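Local atomic coordinates of penicillin-binding protein 2B (Streptococcus pneumoniae, PDB entry 2WAD), a protein that acts as a penicillin-binding transpeptidase, probably cross-linking peptides of adjacent peptidoglycan strands during peripheral cell wall synthesis. Residues A[78-86]-A[181-192]; A[499-507]-A[520-528]. All blocks are in the same frame, centred on the assembly; numbering follows the deposited sequence.

Interaction 1: A[78-86]-A[181-192]; sequences QVVSFTRSN and LNAVGNFATGTI
Leu181, near the end of helix 169-182, meets Phe82 beside an antiparallel beta ladder in which the edge strand 189-191 pairs with strand 72-83, the middle strand of a three-stranded sheet in the dimerisation domain. Leu181 CD2 sits over one ring face, 3.6 Å from the centroid of the Phe82 ring, a CH-pi contact; with Phe82 CG anti to the backbone N (chi1 -179°), the ring reaches the helix. The long, extended side chain of Arg84 carries NH1 to two carbonyls just past Leu181, weakly to Asn182 O at 2.7 Å and to Val184 O at 3.1 Å. Val184 CG2 meets the Phe82 ring edge. A type II turn from Gly185 to Ala188 reverses the chain: Phe187 N donates to Arg84 O (2.8 Å) from above the carbonyl plane, and Arg84 N returns a bond to Ala188 O. Phe187 CZ touches Asn86 OD1 at 3.4 Å, while Asn86 ND2 is held by Gly291 O. On the sheet face of Ser81 and Thr191, the Thr189 and Thr83 OG1 atoms share a hydrogen bond, either able to donate. Gly190 exchanges two backbone bonds with Phe82, and its missing side chain leaves room for Val184 CG2. Thr191 presses CG2 tightly on Val79 CG1, its OG1 turned to Glu240. Finally Ile192 N bonds to Val80 O at 2.8 Å, and one water bridges Val80 N and Ile192 O.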
loop_
_atom_site.group_PDB
_atom_site.type_symbol
_atom_site.label_atom_id
_atom_site.label_comp_id
_atom_site.label_asym_id
_atom_site.label_seq_id
_atom_site.Cartn_x
_atom_site.Cartn_y
_atom_site.Cartn_z
ATOM N N GLN A 78 -17.790 23.404 12.737
ATOM C CA GLN A 78 -18.796 23.572 13.780
ATOM C C GLN A 78 -19.973 22.640 13.521
ATOM O O GLN A 78 -20.372 22.466 12.374
ATOM C CB GLN A 78 -19.264 25.023 13.849
ATOM C CG GLN A 78 -18.142 25.990 14.156
ATOM C CD GLN A 78 -18.438 26.810 15.386
ATOM O OE1 GLN A 78 -18.382 26.303 16.511
ATOM N NE2 GLN A 78 -18.771 28.083 15.182
ATOM N N VAL A 79 -20.524 22.054 14.581
ATOM C CA VAL A 79 -21.430 20.914 14.452
ATOM C C VAL A 79 -22.503 20.952 15.540
ATOM O O VAL A 79 -22.258 21.458 16.631
ATOM C CB VAL A 79 -20.615 19.590 14.534
ATOM C CG1 VAL A 79 -21.393 18.476 15.183
ATOM C CG2 VAL A 79 -20.118 19.149 13.151
ATOM N N VAL A 80 -23.697 20.442 15.249
ATOM C CA VAL A 80 -24.673 20.190 16.306
ATOM C C VAL A 80 -24.350 18.865 16.995
ATOM O O VAL A 80 -24.288 17.830 16.328
ATOM C CB VAL A 80 -26.129 20.170 15.802
ATOM C CG1 VAL A 80 -27.078 19.842 16.956
ATOM C CG2 VAL A 80 -26.491 21.518 15.202
ATOM N N SER A 81 -24.145 18.914 18.314
ATOM C CA SER A 81 -23.811 17.727 19.103
ATOM C C SER A 81 -24.981 17.382 20.011
ATOM O O SER A 81 -25.674 18.289 20.482
ATOM C CB SER A 81 -22.591 17.975 19.988
ATOM O OG SER A 81 -21.392 17.741 19.281
ATOM N N PHE A 82 -25.182 16.084 20.253
ATOM C CA PHE A 82 -26.183 15.620 21.212
ATOM C C PHE A 82 -25.561 14.731 22.275
ATOM O O PHE A 82 -24.912 13.741 21.961
ATOM C CB PHE A 82 -27.302 14.855 20.515
ATOM C CG PHE A 82 -28.385 14.379 21.449
ATOM C CD1 PHE A 82 -29.106 15.281 22.213
ATOM C CD2 PHE A 82 -28.689 13.025 21.551
ATOM C CE1 PHE A 82 -30.113 14.852 23.057
ATOM C CE2 PHE A 82 -29.698 12.587 22.404
ATOM C CZ PHE A 82 -30.408 13.503 23.158
ATOM N N THR A 83 -25.760 15.098 23.531
ATOM C CA THR A 83 -25.290 14.304 24.655
ATOM C C THR A 83 -26.517 13.677 25.295
ATOM O O THR A 83 -27.419 14.393 25.707
ATOM C CB THR A 83 -24.579 15.209 25.658
ATOM O OG1 THR A 83 -23.284 15.498 25.126
ATOM C CG2 THR A 83 -24.433 14.536 27.025
ATOM N N ARG A 84 -26.572 12.348 25.327
ATOM C CA ARG A 84 -27.792 11.678 25.763
ATOM C C ARG A 84 -27.775 11.312 27.240
ATOM O O ARG A 84 -26.726 11.000 27.796
ATOM C CB ARG A 84 -28.071 10.441 24.915
ATOM C CG ARG A 84 -29.441 9.833 25.176
ATOM C CD ARG A 84 -29.500 8.485 24.486
ATOM N NE ARG A 84 -30.753 7.748 24.671
ATOM C CZ ARG A 84 -31.173 6.865 23.772
ATOM N NH1 ARG A 84 -30.454 6.666 22.677
ATOM N NH2 ARG A 84 -32.287 6.183 23.952
ATOM N N SER A 85 -28.948 11.361 27.858
ATOM C CA SER A 85 -29.125 10.991 29.252
ATOM C C SER A 85 -29.822 9.637 29.332
ATOM O O SER A 85 -30.681 9.329 28.506
ATOM C CB SER A 85 -29.985 12.045 29.948
ATOM O OG SER A 85 -30.466 11.594 31.204
ATOM N N ASN A 86 -29.453 8.847 30.336
ATOM C CA ASN A 86 -30.072 7.540 30.573
ATOM C C ASN A 86 -31.571 7.655 30.839
ATOM O O ASN A 86 -32.295 6.659 30.818
ATOM C CB ASN A 86 -29.368 6.815 31.731
ATOM C CG ASN A 86 -29.363 7.627 33.020
ATOM O OD1 ASN A 86 -29.222 8.852 33.002
ATOM N ND2 ASN A 86 -29.526 6.947 34.144
ATOM N N LEU A 181 -30.593 11.145 17.164
ATOM C CA LEU A 181 -30.524 11.243 18.626
ATOM C C LEU A 181 -30.536 9.865 19.293
ATOM O O LEU A 181 -29.718 9.584 20.178
ATOM C CB LEU A 181 -31.641 12.131 19.193
ATOM C CG LEU A 181 -31.805 13.531 18.591
ATOM C CD1 LEU A 181 -33.130 14.105 18.988
ATOM C CD2 LEU A 181 -30.667 14.469 18.965
ATOM N N ASN A 182 -31.465 9.016 18.864
ATOM C CA ASN A 182 -31.577 7.649 19.373
ATOM C C ASN A 182 -30.297 6.826 19.245
ATOM O O ASN A 182 -30.027 5.969 20.080
ATOM C CB ASN A 182 -32.715 6.902 18.680
ATOM C CG ASN A 182 -33.355 5.874 19.575
ATOM O OD1 ASN A 182 -33.511 6.093 20.777
ATOM N ND2 ASN A 182 -33.755 4.752 18.993
ATOM N N ALA A 183 -29.515 7.093 18.204
ATOM C CA ALA A 183 -28.303 6.338 17.938
ATOM C C ALA A 183 -27.181 6.576 18.950
ATOM O O ALA A 183 -26.188 5.855 18.957
ATOM C CB ALA A 183 -27.813 6.655 16.531
ATOM N N VAL A 184 -27.324 7.588 19.798
ATOM C CA VAL A 184 -26.250 7.996 20.708
ATOM C C VAL A 184 -26.339 7.202 22.008
ATOM O O VAL A 184 -27.417 7.089 22.580
ATOM C CB VAL A 184 -26.392 9.502 21.030
ATOM C CG1 VAL A 184 -25.329 9.972 22.028
ATOM C CG2 VAL A 184 -26.347 10.310 19.738
ATOM N N GLY A 185 -25.231 6.621 22.469
ATOM C CA GLY A 185 -25.282 5.851 23.717
ATOM C C GLY A 185 -25.593 6.695 24.947
ATOM O O GLY A 185 -25.450 7.917 24.913
ATOM N N ASN A 186 -25.978 6.057 26.048
ATOM C CA ASN A 186 -26.107 6.759 27.315
ATOM C C ASN A 186 -24.851 7.507 27.753
ATOM O O ASN A 186 -23.778 6.920 27.829
ATOM C CB ASN A 186 -26.535 5.789 28.413
ATOM C CG ASN A 186 -27.998 5.447 28.336
ATOM O OD1 ASN A 186 -28.751 6.072 27.591
ATOM N ND2 ASN A 186 -28.413 4.451 29.101
ATOM N N PHE A 187 -25.001 8.798 28.035
ATOM C CA PHE A 187 -23.909 9.657 28.479
ATOM C C PHE A 187 -22.866 9.926 27.411
ATOM O O PHE A 187 -21.889 10.624 27.661
ATOM C CB PHE A 187 -23.236 9.099 29.731
ATOM C CG PHE A 187 -24.159 8.993 30.912
ATOM C CD1 PHE A 187 -24.435 7.761 31.471
ATOM C CD2 PHE A 187 -24.756 10.116 31.438
ATOM C CE1 PHE A 187 -25.259 7.639 32.545
ATOM C CE2 PHE A 187 -25.616 10.011 32.521
ATOM C CZ PHE A 187 -25.867 8.762 33.079
ATOM N N ALA A 188 -23.077 9.376 26.222
ATOM C CA ALA A 188 -22.162 9.621 25.125
ATOM C C ALA A 188 -22.544 10.908 24.391
ATOM O O ALA A 188 -23.608 11.482 24.636
ATOM C CB ALA A 188 -22.129 8.413 24.184
ATOM N N THR A 189 -21.657 11.360 23.512
ATOM C CA THR A 189 -21.848 12.580 22.746
ATOM C C THR A 189 -21.620 12.227 21.280
ATOM O O THR A 189 -20.547 11.764 20.904
ATOM C CB THR A 189 -20.852 13.697 23.177
ATOM O OG1 THR A 189 -21.214 14.217 24.464
ATOM C CG2 THR A 189 -20.850 14.859 22.169
ATOM N N GLY A 190 -22.632 12.424 20.445
ATOM C CA GLY A 190 -22.486 12.162 19.008
ATOM C C GLY A 190 -22.959 13.358 18.199
ATOM O O GLY A 190 -23.717 14.193 18.698
ATOM N N THR A 191 -22.509 13.433 16.953
ATOM C CA THR A 191 -22.840 14.501 16.021
ATOM C C THR A 191 -24.188 14.268 15.343
ATOM O O THR A 191 -24.477 13.146 14.904
ATOM C CB THR A 191 -21.733 14.622 14.949
ATOM O OG1 THR A 191 -20.576 15.214 15.543
ATOM C CG2 THR A 191 -22.177 15.477 13.767
ATOM N N ILE A 192 -25.002 15.326 15.272
ATOM C CA ILE A 192 -26.321 15.281 14.623
ATOM C C ILE A 192 -26.223 15.820 13.196
ATOM O O ILE A 192 -26.257 17.033 12.972
ATOM C CB ILE A 192 -27.381 16.093 15.388
ATOM C CG1 ILE A 192 -27.532 15.572 16.819
ATOM C CG2 ILE A 192 -28.717 16.028 14.675
ATOM C CD1 ILE A 192 -27.416 14.052 16.940
HETATM O O HOH W 1 -23.813 18.966 13.031
#

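Interaction 2: A[499-507]-A[520-528]; sequences STGLVPKEY and FDNYTPMQL. Unlike the reference sequence in segment 499-507: Leu502 (reference Phe).
Leu502 and Asn522 form a single antiparallel bridge, a hydrogen-bonded pair: Leu502 N donates to Asn522 O at 2.9 Å, and Asn522 N returns the bond to Leu502 O at 3.0 Å. Their CB atoms pack against each other. Gly501 CA comes within 3.2 Å of Asn522 O, an approach that the absence of a side chain allows; its phi of 110° likewise suits glycine. On one flank Gln527 NE2 donates a hydrogen bond to Thr500 O at 3.0 Å, from well above the carbonyl plane; Gln527 CG lies anti to its carbonyl carbon (chi1 -70°), and the chain extends beyond to bring the amide there. On the other, the rigid, apolar Pro504 ring sets CG 3.5 Å from Phe520 CZ, and Tyr507 CB extends this apolar contact at the Phe520 ring.

A second shell fixes these groups. The amide of Gln527 is held at both ends: NE2 also donates to Ser489 O, while OE1 accepts Thr524 N in the carbonyl plane, on a lone pair. Gln527 N in turn donates to Thr524 OG1 at 3.1 Å, completing a capping box at the start of helix 525-536. A water links Thr524 OG1 to Ser499 O, and Ser499 OG accepts Gly501 N in an ST turn. Asp521 OD1, 3.2 Å from Pro504 CD, is anchored by a salt bridge to Arg479 of helix 471-484, which also holds Pro504 O. Farther out, helix 509-515 borders Phe520, and helix 525-536 lays Pro525 and Leu528 against strand 645-650 of the central transpeptidase sheet.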
loop_
_atom_site.group_PDB
_atom_site.type_symbol
_atom_site.label_atom_id
_atom_site.label_comp_id
_atom_site.label_asym_id
_atom_site.label_seq_id
_atom_site.Cartn_x
_atom_site.Cartn_y
_atom_site.Cartn_z
ATOM N N SER A 499 0.482 -7.140 -4.366
ATOM C CA SER A 499 0.586 -8.300 -5.249
ATOM C C SER A 499 1.878 -9.069 -4.990
ATOM O O SER A 499 2.922 -8.463 -4.778
ATOM C CB SER A 499 0.600 -7.845 -6.705
ATOM O OG SER A 499 0.744 -8.969 -7.555
ATOM N N THR A 500 1.822 -10.397 -4.990
ATOM C CA THR A 500 3.042 -11.201 -4.901
ATOM C C THR A 500 3.485 -11.791 -6.248
ATOM O O THR A 500 4.400 -12.611 -6.303
ATOM C CB THR A 500 2.975 -12.318 -3.843
ATOM O OG1 THR A 500 1.950 -13.242 -4.210
ATOM C CG2 THR A 500 2.673 -11.752 -2.460
ATOM N N GLY A 501 2.877 -11.316 -7.328
ATOM C CA GLY A 501 3.268 -11.701 -8.677
ATOM C C GLY A 501 2.258 -12.581 -9.400
ATOM O O GLY A 501 1.245 -12.985 -8.832
ATOM N N LEU A 502 2.504 -12.857 -10.676
ATOM C CA LEU A 502 1.692 -13.846 -11.379
ATOM C C LEU A 502 2.599 -15.052 -11.558
ATOM O O LEU A 502 3.532 -14.982 -12.366
ATOM C CB LEU A 502 1.233 -13.330 -12.755
ATOM C CG LEU A 502 0.009 -13.976 -13.416
ATOM C CD1 LEU A 502 -0.499 -13.158 -14.601
ATOM C CD2 LEU A 502 0.270 -15.404 -13.875
ATOM N N VAL A 503 2.293 -16.140 -10.838
ATOM C CA VAL A 503 3.170 -17.303 -10.729
ATOM C C VAL A 503 2.317 -18.541 -10.993
ATOM O O VAL A 503 1.690 -19.088 -10.083
ATOM C CB VAL A 503 3.773 -17.410 -9.297
ATOM C CG1 VAL A 503 4.765 -18.597 -9.204
ATOM C CG2 VAL A 503 4.416 -16.081 -8.862
ATOM N N PRO A 504 2.290 -18.989 -12.248
ATOM C CA PRO A 504 1.378 -20.049 -12.640
ATOM C C PRO A 504 1.713 -21.403 -12.015
ATOM O O PRO A 504 2.858 -21.875 -12.084
ATOM C CB PRO A 504 1.468 -20.062 -14.166
ATOM C CG PRO A 504 2.118 -18.691 -14.548
ATOM C CD PRO A 504 3.006 -18.390 -13.391
ATOM N N LYS A 505 0.708 -21.973 -11.350
ATOM C CA LYS A 505 0.853 -23.252 -10.661
ATOM C C LYS A 505 0.841 -24.420 -11.634
ATOM O O LYS A 505 1.287 -25.519 -11.310
ATOM C CB LYS A 505 -0.234 -23.415 -9.595
ATOM C CG LYS A 505 0.038 -22.562 -8.387
ATOM C CD LYS A 505 -1.047 -22.666 -7.342
ATOM C CE LYS A 505 -0.771 -21.694 -6.205
ATOM N NZ LYS A 505 -0.951 -20.256 -6.615
ATOM N N GLU A 506 0.318 -24.169 -12.824
ATOM C CA GLU A 506 0.322 -25.138 -13.909
ATOM C C GLU A 506 1.375 -24.662 -14.912
ATOM O O GLU A 506 1.364 -23.482 -15.292
ATOM C CB GLU A 506 -1.060 -25.111 -14.583
ATOM C CG GLU A 506 -1.263 -26.099 -15.741
ATOM C CD GLU A 506 -2.614 -25.935 -16.435
ATOM O OE1 GLU A 506 -3.192 -24.822 -16.374
ATOM O OE2 GLU A 506 -3.111 -26.913 -17.043
ATOM N N TYR A 507 2.249 -25.557 -15.372
ATOM C CA TYR A 507 3.329 -25.160 -16.284
ATOM C C TYR A 507 3.975 -26.390 -16.897
ATOM O O TYR A 507 3.895 -27.468 -16.319
ATOM C CB TYR A 507 4.418 -24.368 -15.536
ATOM C CG TYR A 507 4.893 -25.133 -14.329
ATOM C CD1 TYR A 507 4.261 -24.995 -13.091
ATOM C CD2 TYR A 507 5.940 -26.040 -14.437
ATOM C CE1 TYR A 507 4.677 -25.734 -11.991
ATOM C CE2 TYR A 507 6.358 -26.780 -13.347
ATOM C CZ TYR A 507 5.708 -26.637 -12.136
ATOM O OH TYR A 507 6.128 -27.389 -11.062
ATOM N N PHE A 520 8.673 -15.888 -17.798
ATOM C CA PHE A 520 7.489 -16.682 -17.429
ATOM C C PHE A 520 6.798 -16.016 -16.247
ATOM O O PHE A 520 5.831 -15.284 -16.445
ATOM C CB PHE A 520 7.800 -18.184 -17.208
ATOM C CG PHE A 520 6.571 -19.045 -17.028
ATOM C CD1 PHE A 520 5.591 -19.088 -18.005
ATOM C CD2 PHE A 520 6.367 -19.772 -15.866
ATOM C CE1 PHE A 520 4.436 -19.855 -17.840
ATOM C CE2 PHE A 520 5.221 -20.550 -15.694
ATOM C CZ PHE A 520 4.242 -20.575 -16.678
ATOM N N ASP A 521 7.296 -16.183 -15.025
ATOM C CA ASP A 521 6.596 -15.547 -13.902
ATOM C C ASP A 521 6.703 -14.019 -14.068
ATOM O O ASP A 521 7.760 -13.543 -14.503
ATOM C CB ASP A 521 7.245 -15.970 -12.577
ATOM C CG ASP A 521 7.026 -17.435 -12.254
ATOM O OD1 ASP A 521 6.174 -18.057 -12.907
ATOM O OD2 ASP A 521 7.699 -17.981 -11.357
ATOM N N ASN A 522 5.642 -13.280 -13.723
ATOM C CA ASN A 522 5.580 -11.809 -13.660
ATOM C C ASN A 522 5.726 -11.277 -12.223
ATOM O O ASN A 522 5.122 -11.825 -11.296
ATOM C CB ASN A 522 4.206 -11.286 -14.136
ATOM C CG ASN A 522 3.962 -11.450 -15.647
ATOM O OD1 ASN A 522 3.438 -10.543 -16.307
ATOM N ND2 ASN A 522 4.317 -12.606 -16.197
ATOM N N TYR A 523 6.466 -10.178 -12.052
ATOM C CA TYR A 523 6.766 -9.606 -10.752
ATOM C C TYR A 523 6.394 -8.122 -10.713
ATOM O O TYR A 523 6.282 -7.479 -11.770
ATOM C CB TYR A 523 8.268 -9.750 -10.490
ATOM C CG TYR A 523 8.806 -11.166 -10.578
ATOM C CD1 TYR A 523 8.167 -12.244 -9.937
ATOM C CD2 TYR A 523 9.933 -11.436 -11.317
ATOM C CE1 TYR A 523 8.669 -13.537 -10.009
ATOM C CE2 TYR A 523 10.427 -12.720 -11.421
ATOM C CZ TYR A 523 9.818 -13.756 -10.743
ATOM O OH TYR A 523 10.363 -15.019 -10.876
ATOM N N THR A 524 6.195 -7.583 -9.512
ATOM C CA THR A 524 5.929 -6.151 -9.341
ATOM C C THR A 524 7.244 -5.347 -9.315
ATOM O O THR A 524 8.314 -5.890 -9.090
ATOM C CB THR A 524 5.249 -5.856 -8.002
ATOM O OG1 THR A 524 6.194 -6.095 -6.958
ATOM C CG2 THR A 524 4.008 -6.720 -7.772
ATOM N N PRO A 525 7.168 -4.028 -9.536
ATOM C CA PRO A 525 8.391 -3.223 -9.494
ATOM C C PRO A 525 9.010 -3.211 -8.087
ATOM O O PRO A 525 10.229 -3.142 -7.976
ATOM C CB PRO A 525 7.921 -1.829 -9.960
ATOM C CG PRO A 525 6.699 -2.100 -10.820
ATOM C CD PRO A 525 6.046 -3.352 -10.224
ATOM N N MET A 526 8.204 -3.285 -7.021
ATOM C CA MET A 526 8.731 -3.350 -5.665
ATOM C C MET A 526 9.551 -4.623 -5.450
ATOM O O MET A 526 10.641 -4.571 -4.862
ATOM C CB MET A 526 7.601 -3.178 -4.630
ATOM C CG MET A 526 8.023 -3.167 -3.170
ATOM S SD MET A 526 9.006 -1.692 -2.759
ATOM C CE MET A 526 7.802 -0.415 -3.097
ATOM N N GLN A 527 9.057 -5.761 -5.935
ATOM C CA GLN A 527 9.805 -7.033 -5.862
ATOM C C GLN A 527 11.157 -6.928 -6.590
ATOM O O GLN A 527 12.190 -7.441 -6.109
ATOM C CB GLN A 527 8.975 -8.191 -6.443
ATOM C CG GLN A 527 7.747 -8.625 -5.584
ATOM C CD GLN A 527 6.923 -9.711 -6.248
ATOM O OE1 GLN A 527 6.474 -9.544 -7.368
ATOM N NE2 GLN A 527 6.711 -10.828 -5.561
ATOM N N LEU A 528 11.142 -6.296 -7.766
ATOM C CA LEU A 528 12.389 -6.152 -8.555
ATOM C C LEU A 528 13.372 -5.179 -7.892
ATOM O O LEU A 528 14.569 -5.401 -7.969
ATOM C CB LEU A 528 12.101 -5.765 -10.024
ATOM C CG LEU A 528 11.393 -6.891 -10.800
ATOM C CD1 LEU A 528 10.631 -6.339 -12.022
ATOM C CD2 LEU A 528 12.439 -7.866 -11.274
HETATM O O HOH W 2 4.832 -6.318 -4.600
#

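Overall arrangement
Interaction 1 and interaction 2 lie on opposite sides of the chain's centre, their centres 51 Å apart and their nearest atoms about 37 Å apart. The first joins a strand, a turn and a helix end in the dimerisation domain; the second ties a loop to a helix start in the transpeptidase domain. Neither contains Ser386, the probable acyl-ester nucleophile, although backbone bonds tie 499-507 to Val378 and 520-528 to Thr377 and Phe382. Neither supplies an annotated zinc ligand: the side chain of Asn86 lies about 9 Å from one zinc ion, that of Asn522 about 5 Å from another, and Gly291, partner of Asn86, falls between the zinc ligands His290 and Asp292 in sequence.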